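Local coordinates for protein alkaline phosphatase (Antarctic bacterium, PDB 2W5V) that probably hydrolyses phosphate monoesters at alkaline pH, using zinc and magnesium ions and a phosphorylated enzyme intermediate, at residues B[93-98]-B[103-108]; B[140-145]-B[161-166]; B[295-300]-B[365-370]. The protein carries 1 engineered substitution. All coordinates share one frame; numbering follows the deposited sequence.

Interaction 1: residues B[93-98]-B[103-108]; sequences CGIKTY and GVADDS
Gly103 opens the second segment against the sulfur of Cys93, with Cys93 SG 3.9 Å from Gly103 CA, at the end of the helix 86-93. The amide of Gly103 is also held by Thr89 of that helix.

Val104 follows, and its carbonyl makes the firm polar link. Thr97 OG1 donates to Val104 O at 2.8 Å. The donor sits 25° off the carbonyl plane. Thr97 puts OG1 anti to its own backbone N (chi1 -172°), which turns the hydroxyl to this oxygen. Val104 CG2 touches the phenol end of Tyr98 at an oblique crossing.

Ile95 meets Ala105 through its end methyl. Ile95 CD1 is 3.2 Å from Ala105 CA, an unusually close carbon pair, and also meets the methyl CB of Ala105 at an ordinary distance.

The two segments run from the end of helix 86-93 into the long loop before helix 114-120. Helix 86-93 starts just after Ser84, found here as phosphoserine and predicted to form the phosphoserine intermediate. The loop folds back on itself beyond that helix, with the side chain of Thr97 about 13 Å from a bound zinc ion.

Ala105 also opens a type I beta turn that runs to Ser108, closed by Ser108 N to Ala105 O at 2.8 Å. Asp106 is the next residue of the turn. Its amide gives its hydrogen to a water that donates in turn to Lys96 O. The Asp106 carboxylate brushes Tyr98 CB, but its main partners are Ser77 and Arg78. The Tyr98 ring passes obliquely by the backbone oxygens, with Tyr98 CD2 3.6 Å from Asp106 O.

Ser108 ends the turn beside the phenol. Ser108 OG and Tyr98 OH are 3.3 Å apart, a weak bond that is not settled; the stronger partner of Tyr98 OH is Leu146 O.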
ATOM      1  N   CYS B  93      21.803  -1.536   7.689  1.00 14.37           N
ATOM      2  CA  CYS B  93      22.454  -1.435   8.998  1.00 15.52           C
ATOM      3  C   CYS B  93      21.498  -1.472  10.189  1.00 17.63           C
ATOM      4  O   CYS B  93      21.924  -1.705  11.317  1.00 16.88           O
ATOM      5  CB  CYS B  93      23.321  -0.177   9.074  1.00 16.63           C
ATOM      6  SG  CYS B  93      24.676  -0.183   7.868  1.00 18.91           S
ATOM      7  N   GLY B  94      20.214  -1.234   9.940  1.00 16.35           N
ATOM      8  CA  GLY B  94      19.216  -1.376  10.987  1.00 15.67           C
ATOM      9  C   GLY B  94      19.057  -0.192  11.926  1.00 19.46           C
ATOM     10  O   GLY B  94      18.521  -0.335  13.028  1.00 17.67           O
ATOM     11  N   ILE B  95      19.511   0.981  11.493  1.00 15.60           N
ATOM     12  CA  ILE B  95      19.352   2.197  12.283  1.00 17.09           C
ATOM     13  C   ILE B  95      18.697   3.306  11.466  1.00 21.65           C
ATOM     14  O   ILE B  95      18.848   3.353  10.246  1.00 16.70           O
ATOM     15  CB  ILE B  95      20.708   2.723  12.764  1.00 20.26           C
ATOM     16  CG1 ILE B  95      21.612   2.985  11.556  1.00 24.07           C
ATOM     17  CG2 ILE B  95      21.345   1.732  13.728  1.00 16.57           C
ATOM     18  CD1 ILE B  95      22.667   3.991  11.822  1.00 37.41           C
ATOM     19  N   LYS B  96      17.966   4.186  12.147  1.00 20.25           N
ATOM     20  CA  LYS B  96      17.535   5.444  11.556  1.00 17.60           C
ATOM     21  C   LYS B  96      18.738   6.379  11.557  1.00 19.54           C
ATOM     22  O   LYS B  96      19.431   6.511  12.567  1.00 15.93           O
ATOM     23  CB  LYS B  96      16.427   6.080  12.395  1.00 21.88           C
ATOM     24  CG  LYS B  96      15.130   5.287  12.453  1.00 23.93           C
ATOM     25  CD  LYS B  96      14.278   5.532  11.210  1.00 18.80           C
ATOM     26  CE  LYS B  96      12.827   5.132  11.449  1.00 14.48           C
ATOM     27  NZ  LYS B  96      12.043   5.116  10.161  1.00 10.16           N
ATOM     28  N   THR B  97      18.982   7.039  10.434  1.00 14.81           N
ATOM     29  CA  THR B  97      20.115   7.951  10.328  1.00 16.86           C
ATOM     30  C   THR B  97      19.725   9.154   9.477  1.00 19.89           C
ATOM     31  O   THR B  97      18.587   9.227   9.001  1.00 20.20           O
ATOM     32  CB  THR B  97      21.368   7.227   9.780  1.00 20.54           C
ATOM     33  OG1 THR B  97      22.503   8.099   9.863  1.00 17.73           O
ATOM     34  CG2 THR B  97      21.163   6.766   8.334  1.00 19.85           C
ATOM     35  N   TYR B  98      20.651  10.099   9.303  1.00 18.27           N
ATOM     36  CA  TYR B  98      20.354  11.374   8.649  1.00 16.95           C
ATOM     37  C   TYR B  98      20.371  11.250   7.123  1.00 16.43           C
ATOM     38  O   TYR B  98      21.131  10.452   6.583  1.00 17.77           O
ATOM     39  CB  TYR B  98      21.319  12.477   9.133  1.00 20.17           C
ATOM     40  CG  TYR B  98      22.811  12.225   8.865  1.00 14.76           C
ATOM     41  CD1 TYR B  98      23.379  12.555   7.640  1.00 14.83           C
ATOM     42  CD2 TYR B  98      23.640  11.682   9.842  1.00 16.37           C
ATOM     43  CE1 TYR B  98      24.716  12.336   7.381  1.00 15.46           C
ATOM     44  CE2 TYR B  98      24.993  11.462   9.593  1.00 19.80           C
ATOM     45  CZ  TYR B  98      25.525  11.794   8.358  1.00 20.99           C
ATOM     46  OH  TYR B  98      26.865  11.588   8.083  1.00 21.78           O
ATOM     47  N   GLY B 103      25.747   4.073   5.517  1.00 18.60           N
ATOM     48  CA  GLY B 103      26.228   3.082   6.466  1.00 16.63           C
ATOM     49  C   GLY B 103      26.872   3.695   7.703  1.00 19.85           C
ATOM     50  O   GLY B 103      27.771   3.096   8.305  1.00 21.26           O
ATOM     51  N   VAL B 104      26.431   4.895   8.075  1.00 15.66           N
ATOM     52  CA  VAL B 104      26.857   5.508   9.334  1.00 16.35           C
ATOM     53  C   VAL B 104      25.633   5.947  10.146  1.00 18.28           C
ATOM     54  O   VAL B 104      24.559   6.223   9.591  1.00 16.87           O
ATOM     55  CB  VAL B 104      27.812   6.714   9.131  1.00 15.63           C
ATOM     56  CG1 VAL B 104      29.081   6.271   8.433  1.00 16.02           C
ATOM     57  CG2 VAL B 104      27.117   7.830   8.350  1.00 18.08           C
ATOM     58  N   ALA B 105      25.807   5.986  11.461  1.00 16.51           N
ATOM     59  CA  ALA B 105      24.747   6.369  12.383  1.00 16.16           C
ATOM     60  C   ALA B 105      24.559   7.879  12.423  1.00 19.82           C
ATOM     61  O   ALA B 105      25.295   8.628  11.780  1.00 23.37           O
ATOM     62  CB  ALA B 105      25.044   5.830  13.787  1.00 17.14           C
ATOM     63  N   ASP B 106      23.574   8.327  13.192  1.00 24.76           N
ATOM     64  CA  ASP B 106      23.260   9.743  13.254  1.00 27.56           C
ATOM     65  C   ASP B 106      24.441  10.609  13.683  1.00 29.19           C
ATOM     66  O   ASP B 106      24.509  11.782  13.310  1.00 29.94           O
ATOM     67  CB  ASP B 106      22.069   9.994  14.174  1.00 34.18           C
ATOM     68  CG  ASP B 106      21.516  11.386  14.020  1.00 40.98           C
ATOM     69  OD1 ASP B 106      20.864  11.652  12.988  1.00 32.52           O
ATOM     70  OD2 ASP B 106      21.745  12.218  14.923  1.00 47.30           O
ATOM     71  N   ASP B 107      25.361  10.037  14.463  1.00 25.68           N
ATOM     72  CA  ASP B 107      26.569  10.742  14.901  1.00 33.17           C
ATOM     73  C   ASP B 107      27.759  10.546  13.956  1.00 32.03           C
ATOM     74  O   ASP B 107      28.896  10.856  14.305  1.00 31.24           O
ATOM     75  CB  ASP B 107      26.967  10.312  16.319  1.00 40.88           C
ATOM     76  CG  ASP B 107      27.450   8.868  16.387  1.00 42.88           C
ATOM     77  OD1 ASP B 107      27.564   8.218  15.327  1.00 39.02           O
ATOM     78  OD2 ASP B 107      27.716   8.377  17.508  1.00 47.55           O
ATOM     79  N   SER B 108      27.495  10.004  12.774  1.00 29.71           N
ATOM     80  CA  SER B 108      28.519   9.853  11.740  1.00 31.19           C
ATOM     81  C   SER B 108      29.486   8.669  11.914  1.00 33.94           C
ATOM     82  O   SER B 108      30.349   8.452  11.067  1.00 33.84           O
ATOM     83  CB  SER B 108      29.304  11.157  11.567  1.00 39.87           C
ATOM     84  OG  SER B 108      28.544  12.093  10.824  1.00 47.94           O
TER
HETATM   85  O   HOH W   1      21.734   6.481  14.307  1.00 38.07           O

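Interaction 2: residues B[140-145]-B[161-166]; sequences SFYAHA and SDLDFF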
ATOM      1  N   SER B 140      25.211   1.814   0.373  1.00 14.60           N
ATOM      2  CA  SER B 140      24.845   1.583   1.762  1.00 13.83           C
ATOM      3  C   SER B 140      25.068   0.136   2.187  1.00 15.72           C
ATOM      4  O   SER B 140      25.128  -0.154   3.379  1.00 20.34           O
ATOM      5  CB  SER B 140      23.387   1.980   2.018  1.00 20.28           C
ATOM      6  OG  SER B 140      23.203   3.371   1.832  1.00 25.65           O
ATOM      7  N   PHE B 141      25.199  -0.770   1.224  1.00 16.28           N
ATOM      8  CA  PHE B 141      25.404  -2.177   1.556  1.00 17.67           C
ATOM      9  C   PHE B 141      26.882  -2.611   1.627  1.00 23.16           C
ATOM     10  O   PHE B 141      27.175  -3.723   2.054  1.00 24.80           O
ATOM     11  CB  PHE B 141      24.597  -3.080   0.616  1.00 15.93           C
ATOM     12  CG  PHE B 141      23.117  -3.063   0.905  1.00 18.95           C
ATOM     13  CD1 PHE B 141      22.328  -2.012   0.462  1.00 18.07           C
ATOM     14  CD2 PHE B 141      22.530  -4.065   1.662  1.00 14.93           C
ATOM     15  CE1 PHE B 141      20.972  -1.967   0.750  1.00 18.29           C
ATOM     16  CE2 PHE B 141      21.163  -4.027   1.949  1.00 15.55           C
ATOM     17  CZ  PHE B 141      20.389  -2.977   1.493  1.00 17.60           C
ATOM     18  N   TYR B 142      27.810  -1.747   1.230  1.00 16.87           N
ATOM     19  CA  TYR B 142      29.225  -2.128   1.305  1.00 22.51           C
ATOM     20  C   TYR B 142      30.181  -1.036   1.782  1.00 19.99           C
ATOM     21  O   TYR B 142      31.340  -1.325   2.062  1.00 20.52           O
ATOM     22  CB  TYR B 142      29.720  -2.692  -0.031  1.00 23.85           C
ATOM     23  CG  TYR B 142      29.779  -1.674  -1.154  1.00 21.35           C
ATOM     24  CD1 TYR B 142      30.886  -0.831  -1.314  1.00 19.14           C
ATOM     25  CD2 TYR B 142      28.736  -1.561  -2.055  1.00 18.69           C
ATOM     26  CE1 TYR B 142      30.938   0.101  -2.353  1.00 20.31           C
ATOM     27  CE2 TYR B 142      28.777  -0.645  -3.086  1.00 20.53           C
ATOM     28  CZ  TYR B 142      29.874   0.181  -3.237  1.00 24.01           C
ATOM     29  OH  TYR B 142      29.878   1.086  -4.275  1.00 21.03           O
ATOM     30  N   ALA B 143      29.709   0.204   1.867  1.00 16.01           N
ATOM     31  CA  ALA B 143      30.571   1.319   2.247  1.00 18.41           C
ATOM     32  C   ALA B 143      30.114   2.028   3.515  1.00 23.04           C
ATOM     33  O   ALA B 143      28.993   1.840   3.977  1.00 24.63           O
ATOM     34  CB  ALA B 143      30.684   2.320   1.106  1.00 19.06           C
ATOM     35  N   HIS B 144      30.999   2.850   4.066  1.00 17.48           N
ATOM     36  CA  HIS B 144      30.661   3.705   5.196  1.00 23.71           C
ATOM     37  C   HIS B 144      31.201   5.102   4.930  1.00 25.06           C
ATOM     38  O   HIS B 144      32.406   5.322   4.978  1.00 25.68           O
ATOM     39  CB  HIS B 144      31.270   3.143   6.482  1.00 23.20           C
ATOM     40  CG  HIS B 144      30.868   1.731   6.765  1.00 27.54           C
ATOM     41  ND1 HIS B 144      29.665   1.403   7.355  1.00 24.84           N
ATOM     42  CD2 HIS B 144      31.500   0.556   6.530  1.00 30.40           C
ATOM     43  CE1 HIS B 144      29.580   0.093   7.482  1.00 26.87           C
ATOM     44  NE2 HIS B 144      30.680  -0.447   6.985  1.00 24.87           N
ATOM     45  N   ALA B 145      30.309   6.040   4.631  1.00 19.18           N
ATOM     46  CA  ALA B 145      30.713   7.388   4.257  1.00 18.64           C
ATOM     47  C   ALA B 145      29.802   8.415   4.910  1.00 19.43           C
ATOM     48  O   ALA B 145      28.628   8.161   5.119  1.00 20.10           O
ATOM     49  CB  ALA B 145      30.706   7.553   2.739  1.00 21.85           C
ATOM     50  N   SER B 161      35.754  -3.903   0.994  1.00 28.26           N
ATOM     51  CA  SER B 161      34.514  -4.526   1.436  1.00 24.52           C
ATOM     52  C   SER B 161      34.595  -6.046   1.371  1.00 27.26           C
ATOM     53  O   SER B 161      35.573  -6.606   0.883  1.00 22.90           O
ATOM     54  CB  SER B 161      33.335  -4.031   0.593  1.00 29.39           C
ATOM     55  OG  SER B 161      33.365  -4.599  -0.706  1.00 30.94           O
ATOM     56  N   ASP B 162      33.544  -6.706   1.849  1.00 36.76           N
ATOM     57  CA  ASP B 162      33.491  -8.162   1.887  1.00 39.69           C
ATOM     58  C   ASP B 162      32.749  -8.743   0.677  1.00 30.92           C
ATOM     59  O   ASP B 162      32.656  -9.961   0.525  1.00 31.04           O
ATOM     60  CB  ASP B 162      32.818  -8.621   3.185  1.00 49.36           C
ATOM     61  CG  ASP B 162      33.625  -8.259   4.423  1.00 56.51           C
ATOM     62  OD1 ASP B 162      34.804  -8.682   4.504  1.00 58.54           O
ATOM     63  OD2 ASP B 162      33.078  -7.562   5.314  1.00 47.67           O
ATOM     64  N   LEU B 163      32.228  -7.866  -0.177  1.00 24.52           N
ATOM     65  CA  LEU B 163      31.457  -8.290  -1.346  1.00 24.81           C
ATOM     66  C   LEU B 163      32.189  -9.328  -2.186  1.00 24.27           C
ATOM     67  O   LEU B 163      33.395  -9.214  -2.420  1.00 26.31           O
ATOM     68  CB  LEU B 163      31.124  -7.090  -2.225  1.00 26.77           C
ATOM     69  CG  LEU B 163      29.926  -6.252  -1.811  1.00 29.48           C
ATOM     70  CD1 LEU B 163      29.681  -5.183  -2.860  1.00 30.02           C
ATOM     71  CD2 LEU B 163      28.712  -7.151  -1.642  1.00 25.17           C
ATOM     72  N   ASP B 164      31.449 -10.327  -2.652  1.00 18.23           N
ATOM     73  CA  ASP B 164      32.001 -11.362  -3.514  1.00 21.05           C
ATOM     74  C   ASP B 164      31.608 -11.133  -4.967  1.00 26.29           C
ATOM     75  O   ASP B 164      32.268 -11.623  -5.883  1.00 24.13           O
ATOM     76  CB  ASP B 164      31.490 -12.726  -3.063  1.00 23.46           C
ATOM     77  CG  ASP B 164      31.887 -13.048  -1.629  1.00 32.45           C
ATOM     78  OD1 ASP B 164      33.090 -13.304  -1.370  1.00 28.07           O
ATOM     79  OD2 ASP B 164      30.991 -13.046  -0.760  1.00 32.89           O
ATOM     80  N   PHE B 165      30.528 -10.384  -5.169  1.00 22.67           N
ATOM     81  CA  PHE B 165      29.983 -10.154  -6.506  1.00 21.20           C
ATOM     82  C   PHE B 165      29.342  -8.770  -6.595  1.00 19.52           C
ATOM     83  O   PHE B 165      28.678  -8.332  -5.660  1.00 24.09           O
ATOM     84  CB  PHE B 165      28.927 -11.223  -6.808  1.00 23.22           C
ATOM     85  CG  PHE B 165      28.318 -11.126  -8.188  1.00 25.25           C
ATOM     86  CD1 PHE B 165      28.775 -11.933  -9.221  1.00 23.94           C
ATOM     87  CD2 PHE B 165      27.273 -10.250  -8.442  1.00 23.83           C
ATOM     88  CE1 PHE B 165      28.204 -11.859 -10.490  1.00 29.85           C
ATOM     89  CE2 PHE B 165      26.698 -10.167  -9.711  1.00 22.37           C
ATOM     90  CZ  PHE B 165      27.162 -10.972 -10.732  1.00 21.97           C
ATOM     91  N   PHE B 166      29.517  -8.085  -7.719  1.00 17.53           N
ATOM     92  CA  PHE B 166      28.706  -6.894  -7.970  1.00 19.29           C
ATOM     93  C   PHE B 166      28.547  -6.644  -9.459  1.00 24.74           C
ATOM     94  O   PHE B 166      29.348  -7.118 -10.267  1.00 26.49           O
ATOM     95  CB  PHE B 166      29.265  -5.653  -7.248  1.00 17.78           C
ATOM     96  CG  PHE B 166      30.574  -5.148  -7.810  1.00 23.67           C
ATOM     97  CD1 PHE B 166      30.593  -4.290  -8.901  1.00 25.20           C
ATOM     98  CD2 PHE B 166      31.779  -5.523  -7.237  1.00 23.77           C
ATOM     99  CE1 PHE B 166      31.797  -3.820  -9.419  1.00 27.24           C
ATOM    100  CE2 PHE B 166      32.983  -5.057  -7.745  1.00 29.19           C
ATOM    101  CZ  PHE B 166      32.990  -4.202  -8.839  1.00 28.04           C
TER
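Tyr142 meets Ser161 and Leu163 mainly through the root of its side chain. Tyr142 CB lies 3.8 Å from Leu163 CD1 and 3.9 Å from Ser161 CB. The backbone joins in: Tyr142 O is 3.7 Å from Ser161 CB.

The close-packed part is on the Leu163 side. CD1 is the branch that touches, reaching CB, CG and CD2 of Tyr142. It approaches the ring obliquely. Tyr142 CG stands between its backbone N and carbonyl carbon (chi1 68°), and from there the ring runs away from the 161-166 segment. Its hydroxyl ends at Ile133 O. Met158 of helix 151-158 packs on both Tyr142 and Leu163, and Thr125 and Val127 of the neighbouring strand border Leu163.

The Ser161 side is the more open one, because this residue is partly exposed. It offers little more than CB. Ser161 OG stays 4.2 Å from Tyr142 CB and bonds to Met158 O at the end of the helix. Leu163 N also points to Ser161 OG, at 3.5 Å and 151°, a weak bond within the 161-166 segment.

The contact sits in a beta-alpha-beta crossover. The chain leaves strand 124-129, passes helices 136-139 and 151-158, and returns in the adjacent parallel strand 165-169. Tyr142 is on the outgoing path and Leu163 on the return. His144 of the same loop belongs to a magnesium site seen in this protein, though not filled in this chain. The engineered Asp135 side chain is about 8 Å from that of Tyr142.

The touching groups are carbon, apart from one carbonyl oxygen. The pair of segments is therefore joined by apolar burial, while the hydroxyls of Tyr142 and Ser161 are satisfied by backbone oxygens outside it.

Interaction 3: residues B[295-300]-B[365-370]; sequences LVIVTS and HKILKV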
ATOM      1  N   LEU B 295      14.679 -16.895   1.002  1.00 19.21           N
ATOM      2  CA  LEU B 295      13.728 -15.845   1.337  1.00 20.13           C
ATOM      3  C   LEU B 295      13.898 -14.682   0.369  1.00 16.61           C
ATOM      4  O   LEU B 295      14.996 -14.159   0.199  1.00 16.48           O
ATOM      5  CB  LEU B 295      13.961 -15.367   2.770  1.00 22.75           C
ATOM      6  CG  LEU B 295      13.280 -14.059   3.171  1.00 18.80           C
ATOM      7  CD1 LEU B 295      11.767 -14.260   3.333  1.00 18.23           C
ATOM      8  CD2 LEU B 295      13.898 -13.497   4.447  1.00 18.54           C
ATOM      9  N   VAL B 296      12.812 -14.286  -0.273  1.00 17.02           N
ATOM     10  CA  VAL B 296      12.839 -13.144  -1.172  1.00 14.72           C
ATOM     11  C   VAL B 296      12.034 -12.011  -0.563  1.00 17.64           C
ATOM     12  O   VAL B 296      10.856 -12.180  -0.245  1.00 17.91           O
ATOM     13  CB  VAL B 296      12.235 -13.490  -2.536  1.00 19.34           C
ATOM     14  CG1 VAL B 296      12.249 -12.269  -3.436  1.00 14.61           C
ATOM     15  CG2 VAL B 296      12.983 -14.659  -3.184  1.00 16.99           C
ATOM     16  N   ILE B 297      12.677 -10.859  -0.403  1.00 12.84           N
ATOM     17  CA  ILE B 297      12.031  -9.673   0.137  1.00 14.00           C
ATOM     18  C   ILE B 297      12.055  -8.575  -0.913  1.00 13.79           C
ATOM     19  O   ILE B 297      13.097  -8.299  -1.506  1.00 18.00           O
ATOM     20  CB  ILE B 297      12.765  -9.144   1.382  1.00 17.13           C
ATOM     21  CG1 ILE B 297      12.832 -10.225   2.465  1.00 17.98           C
ATOM     22  CG2 ILE B 297      12.077  -7.884   1.905  1.00 14.54           C
ATOM     23  CD1 ILE B 297      13.992 -10.027   3.426  1.00 17.14           C
ATOM     24  N   VAL B 298      10.903  -7.960  -1.142  1.00 13.71           N
ATOM     25  CA  VAL B 298      10.788  -6.861  -2.101  1.00 16.66           C
ATOM     26  C   VAL B 298      10.216  -5.638  -1.399  1.00 17.13           C
ATOM     27  O   VAL B 298       9.156  -5.715  -0.760  1.00 18.03           O
ATOM     28  CB  VAL B 298       9.841  -7.207  -3.270  1.00 18.01           C
ATOM     29  CG1 VAL B 298       9.671  -5.995  -4.176  1.00 18.64           C
ATOM     30  CG2 VAL B 298      10.364  -8.410  -4.072  1.00 15.94           C
ATOM     31  N   THR B 299      10.900  -4.508  -1.512  1.00 16.26           N
ATOM     32  CA  THR B 299      10.367  -3.280  -0.929  1.00 18.77           C
ATOM     33  C   THR B 299      10.960  -2.077  -1.644  1.00 14.02           C
ATOM     34  O   THR B 299      11.708  -2.241  -2.603  1.00 16.13           O
ATOM     35  CB  THR B 299      10.635  -3.199   0.594  1.00 23.27           C
ATOM     36  OG1 THR B 299       9.819  -2.170   1.171  1.00 25.72           O
ATOM     37  CG2 THR B 299      12.100  -2.894   0.883  1.00 21.28           C
ATOM     38  N   SER B 300      10.638  -0.880  -1.169  1.00 12.25           N
ATOM     39  CA  SER B 300      11.204   0.354  -1.719  1.00 12.49           C
ATOM     40  C   SER B 300      11.758   1.187  -0.572  1.00 20.43           C
ATOM     41  O   SER B 300      11.435   0.948   0.592  1.00 18.79           O
ATOM     42  CB  SER B 300      10.129   1.172  -2.444  1.00 13.94           C
ATOM     43  OG  SER B 300       9.337   0.348  -3.292  1.00 21.52           O
ATOM     44  N   HIS B 365      16.643  -5.899  11.157  1.00 15.81           N
ATOM     45  CA  HIS B 365      16.522  -6.737  12.341  1.00 17.83           C
ATOM     46  C   HIS B 365      15.720  -7.997  12.064  1.00 16.58           C
ATOM     47  O   HIS B 365      15.987  -9.051  12.635  1.00 17.43           O
ATOM     48  CB  HIS B 365      15.955  -5.918  13.494  1.00 18.27           C
ATOM     49  CG  HIS B 365      16.862  -4.798  13.905  1.00 21.17           C
ATOM     50  ND1 HIS B 365      18.021  -5.010  14.625  1.00 24.41           N
ATOM     51  CD2 HIS B 365      16.812  -3.468  13.658  1.00 21.82           C
ATOM     52  CE1 HIS B 365      18.632  -3.855  14.819  1.00 23.31           C
ATOM     53  NE2 HIS B 365      17.920  -2.902  14.240  1.00 20.50           N
ATOM     54  N   LYS B 366      14.753  -7.887  11.160  1.00 19.34           N
ATOM     55  CA  LYS B 366      13.965  -9.043  10.761  1.00 20.16           C
ATOM     56  C   LYS B 366      14.775 -10.032   9.921  1.00 18.85           C
ATOM     57  O   LYS B 366      14.625 -11.237  10.085  1.00 18.17           O
ATOM     58  CB  LYS B 366      12.693  -8.602  10.023  1.00 12.64           C
ATOM     59  CG  LYS B 366      11.707  -7.839  10.925  1.00 15.63           C
ATOM     60  CD  LYS B 366      10.519  -7.321  10.106  1.00 19.35           C
ATOM     61  CE  LYS B 366       9.460  -6.686  11.007  1.00 20.19           C
ATOM     62  NZ  LYS B 366       8.773  -7.712  11.845  1.00 18.44           N
ATOM     63  N   ILE B 367      15.623  -9.537   9.021  1.00 15.95           N
ATOM     64  CA  ILE B 367      16.481 -10.442   8.247  1.00 15.20           C
ATOM     65  C   ILE B 367      17.431 -11.172   9.190  1.00 20.26           C
ATOM     66  O   ILE B 367      17.610 -12.382   9.101  1.00 18.32           O
ATOM     67  CB  ILE B 367      17.296  -9.710   7.181  1.00 16.00           C
ATOM     68  CG1 ILE B 367      16.385  -9.227   6.050  1.00 16.51           C
ATOM     69  CG2 ILE B 367      18.378 -10.625   6.621  1.00 16.48           C
ATOM     70  CD1 ILE B 367      17.068  -8.230   5.107  1.00 15.19           C
ATOM     71  N   LEU B 368      18.024 -10.425  10.110  1.00 20.40           N
ATOM     72  CA  LEU B 368      18.900 -11.020  11.111  1.00 22.25           C
ATOM     73  C   LEU B 368      18.135 -12.083  11.925  1.00 24.61           C
ATOM     74  O   LEU B 368      18.618 -13.202  12.125  1.00 22.68           O
ATOM     75  CB  LEU B 368      19.471  -9.913  12.005  1.00 22.30           C
ATOM     76  CG  LEU B 368      20.713 -10.169  12.839  1.00 29.20           C
ATOM     77  CD1 LEU B 368      21.762 -10.920  12.028  1.00 24.41           C
ATOM     78  CD2 LEU B 368      21.262  -8.842  13.350  1.00 30.42           C
ATOM     79  N   LYS B 369      16.922 -11.745  12.358  1.00 22.32           N
ATOM     80  CA  LYS B 369      16.124 -12.662  13.164  1.00 26.39           C
ATOM     81  C   LYS B 369      15.814 -13.992  12.463  1.00 25.18           C
ATOM     82  O   LYS B 369      15.995 -15.058  13.044  1.00 27.71           O
ATOM     83  CB  LYS B 369      14.818 -11.999  13.616  1.00 27.31           C
ATOM     84  CG  LYS B 369      13.921 -12.933  14.402  1.00 27.71           C
ATOM     85  CD  LYS B 369      12.611 -12.273  14.792  1.00 35.96           C
ATOM     86  CE  LYS B 369      11.694 -13.273  15.492  1.00 43.14           C
ATOM     87  NZ  LYS B 369      10.433 -12.634  15.964  1.00 41.97           N
ATOM     88  N   VAL B 370      15.338 -13.936  11.224  1.00 24.08           N
ATOM     89  CA  VAL B 370      14.920 -15.164  10.552  1.00 19.55           C
ATOM     90  C   VAL B 370      16.088 -16.045  10.093  1.00 20.46           C
ATOM     91  O   VAL B 370      15.966 -17.265  10.075  1.00 21.44           O
ATOM     92  CB  VAL B 370      13.931 -14.897   9.383  1.00 19.39           C
ATOM     93  CG1 VAL B 370      12.741 -14.093   9.891  1.00 18.70           C
ATOM     94  CG2 VAL B 370      14.618 -14.176   8.237  1.00 20.10           C
TER
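Leu295 and Ile297 meet Val370 and Ile367 through branched aliphatic groups, and no ring or other flat side chain lies in between. The flat element is the sheet itself. Leu295 and Ile297 project from the face that carries helix 362-371. Val296 and Val298 project from the other face and pack on helix 267-291. At the two edges of strand 294-299 run strand 36-42, parallel to it, and strand 342-347, antiparallel.

Two contacts make the interface. Ile297 CD1 reaches Ile367 CG1 at 3.6 Å and Ile367 CD1 at 3.9 Å. These two side chains slant across each other. Ile367 holds CG1 anti to its carbonyl carbon (chi1 -71°), and its end comes nearer to the strand than the direction of its first bond suggests. One helical turn on, Val370 presents CG2 to Leu295 CD2, also at 3.9 Å. Here the side chains cross at about a right angle.

The backbones stay well apart, with Leu295 CA 9.2 Å from Ile367 CA, and the side chains span the gap. Phe354 adds to the apolar layer beside Ile297, and Leu39 of the parallel neighbour touches the same isoleucine. This is the alpha/beta/alpha sandwich of the alkaline phosphatase fold, with the helix near the C-terminus covering a central strand. The strand leads straight to the zinc ligands Asp301 and His302.

All four touching residues are buried, and none brings a polar side-chain atom. The contact is thus held by van der Waals fit and the burial of four aliphatic side chains, with no polar side-chain atom to satisfy.

How the interactions relate
Interaction 3 lies in the core, between a central strand and its covering helix. Interaction 2 is also buried and reaches the same sheet, but through loops, with one serine near the surface. Interaction 1 is only partly buried and joins the end of a helix to the loop that follows. The chemistry follows this order: interaction 3 is purely aliphatic, interaction 2 apolar with polar ends satisfied outside, and interaction 1 mixes a hydroxyl-carbonyl bond, water and apolar contact. Interaction 1 touches both others. Gly103 O is 2.7 Å from His144 ND1, and Gly94 O is 2.9 Å from His365 NE2, both probable hydrogen bonds. Interactions 2 and 3 do not touch.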